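Local coordinates for beta-glucoside phosphorylase BglX (Unidentified, PDB 5VQE), which probably transfers glucosyl units between beta-glucosides and phosphate, as a family 3 glycoside phosphorylase whose pocket holds 2-deoxy-2-fluoroglucose, at residues Lys177-Cys180 with Arg181-Lys185. Numbering follows the deposited sequence.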
loop_
_atom_site.group_PDB
_atom_site.type_symbol
_atom_site.label_atom_id
_atom_site.label_comp_id
_atom_site.label_asym_id
_atom_site.label_seq_id
_atom_site.Cartn_x
_atom_site.Cartn_y
_atom_site.Cartn_z
ATOM N N LYS A 177 -0.511 -11.368 9.059
ATOM C CA LYS A 177 0.480 -12.306 9.582
ATOM C C LYS A 177 1.012 -13.211 8.479
ATOM O O LYS A 177 2.211 -13.521 8.438
ATOM C CB LYS A 177 -0.127 -13.158 10.695
ATOM C CG LYS A 177 -0.350 -12.458 12.023
ATOM C CD LYS A 177 -0.841 -13.505 13.027
ATOM C CE LYS A 177 -1.138 -12.946 14.395
ATOM N NZ LYS A 177 -1.694 -14.022 15.281
ATOM N N ALA A 178 0.124 -13.659 7.592
ATOM C CA ALA A 178 0.525 -14.505 6.472
ATOM C C ALA A 178 1.407 -13.751 5.483
ATOM O O ALA A 178 2.400 -14.301 4.989
ATOM C CB ALA A 178 -0.709 -15.054 5.766
ATOM N N TYR A 179 1.051 -12.505 5.158
ATOM C CA TYR A 179 1.919 -11.694 4.312
ATOM C C TYR A 179 3.317 -11.638 4.909
ATOM O O TYR A 179 4.320 -11.846 4.213
ATOM C CB TYR A 179 1.335 -10.284 4.141
ATOM C CG TYR A 179 2.212 -9.337 3.330
ATOM C CD1 TYR A 179 3.274 -8.667 3.924
ATOM C CD2 TYR A 179 1.974 -9.113 1.975
ATOM C CE1 TYR A 179 4.081 -7.801 3.199
ATOM C CE2 TYR A 179 2.788 -8.243 1.235
ATOM C CZ TYR A 179 3.838 -7.595 1.859
ATOM O OH TYR A 179 4.659 -6.734 1.163
ATOM N N CYS A 180 3.399 -11.385 6.215
ATOM C CA CYS A 180 4.702 -11.317 6.866
ATOM C C CYS A 180 5.423 -12.656 6.803
ATOM O O CYS A 180 6.649 -12.698 6.647
ATOM C CB CYS A 180 4.548 -10.870 8.315
ATOM S SG CYS A 180 3.996 -9.142 8.508
ATOM N N ARG A 181 4.692 -13.763 6.944
ATOM C CA ARG A 181 5.345 -15.063 6.825
ATOM C C ARG A 181 6.021 -15.204 5.473
ATOM O O ARG A 181 7.162 -15.674 5.386
ATOM C CB ARG A 181 4.344 -16.199 7.032
ATOM C CG ARG A 181 4.036 -16.507 8.483
ATOM C CD ARG A 181 3.446 -17.919 8.642
ATOM N NE ARG A 181 2.227 -18.127 7.861
ATOM C CZ ARG A 181 1.016 -17.713 8.230
ATOM N NH1 ARG A 181 0.851 -17.048 9.365
ATOM N NH2 ARG A 181 -0.032 -17.956 7.458
ATOM N N GLY A 182 5.327 -14.798 4.405
ATOM C CA GLY A 182 5.900 -14.894 3.075
ATOM C C GLY A 182 7.138 -14.038 2.908
ATOM O O GLY A 182 8.081 -14.426 2.217
ATOM N N CYS A 183 7.157 -12.859 3.538
ATOM C CA CYS A 183 8.311 -11.980 3.395
ATOM C C CYS A 183 9.520 -12.517 4.150
ATOM O O CYS A 183 10.648 -12.446 3.650
ATOM C CB CYS A 183 7.981 -10.562 3.887
ATOM S SG CYS A 183 6.777 -9.688 2.902
ATOM N N ARG A 184 9.311 -13.034 5.365
ATOM C CA ARG A 184 10.429 -13.505 6.178
ATOM C C ARG A 184 11.131 -14.686 5.531
ATOM O O ARG A 184 12.318 -14.925 5.791
ATOM C CB ARG A 184 9.936 -13.883 7.573
ATOM C CG ARG A 184 9.417 -12.686 8.329
ATOM C CD ARG A 184 9.059 -12.980 9.756
ATOM N NE ARG A 184 8.568 -11.744 10.346
ATOM C CZ ARG A 184 7.351 -11.551 10.834
ATOM N NH1 ARG A 184 6.451 -12.526 10.857
ATOM N NH2 ARG A 184 7.041 -10.360 11.318
ATOM N N LYS A 185 10.415 -15.440 4.699
ATOM C CA LYS A 185 11.032 -16.534 3.964
ATOM C C LYS A 185 12.121 -16.028 3.026
ATOM O O LYS A 185 13.045 -16.782 2.696
ATOM C CB LYS A 185 9.940 -17.300 3.203
ATOM C CG LYS A 185 10.432 -18.147 2.043
ATOM C CD LYS A 185 9.337 -19.094 1.530
ATOM C CE LYS A 185 9.783 -19.820 0.256
ATOM N NZ LYS A 185 8.769 -20.807 -0.233
#
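The guanidinium of Arg181 lies with one face over Ala178, whose CA sits 3.5 Å above its plane, toward the border of the group rather than over its middle. Arg181 NH2 also comes to 3.4 Å from Ala178 CB. The chain bends at chi3 (-58°), which folds the group back along the helix. The guanidinium of Arg184 also lays one face over a neighbour, the CB of Cys180, with NH1 of Arg184 3.6 Å from that carbon. Its chain, however, is extended from CG to NE, and CG of Arg184 passes 3.2 Å from Cys180 O. The third flat group is the Tyr179 ring. Cys183 SG approaches it obliquely, 4.0 Å from the centroid and 3.3 Å from Tyr179 CE1, a sulfur-aromatic contact.

Four i to i+4 backbone bonds hold the C-terminal part of helix 169-184. Arg184 N donates to Cys180 O at 3.0 Å with an N-H...O angle of 163°.

Helix 122-138 packs on Ala178 and Tyr179, within the TIM-barrel domain. Tyr179 OH bonds to Leu93 O and Thr144 OG1. Arg181 NH2 forms a salt bridge with Glu122, and Arg184 NE one with Glu236.

Replacing Arg181 with a leucine would probably leave Glu122 without this cationic mate and strip the flat cover from Ala178.

The buried residues are small, aromatic or sulfur-bearing, and the tyrosine hydroxyl is satisfied by hydrogen bonds. The partly exposed arginines close over two of them, Ala178 and Cys180, while their nitrogens reach acidic partners, which probably offsets much of their positive charge.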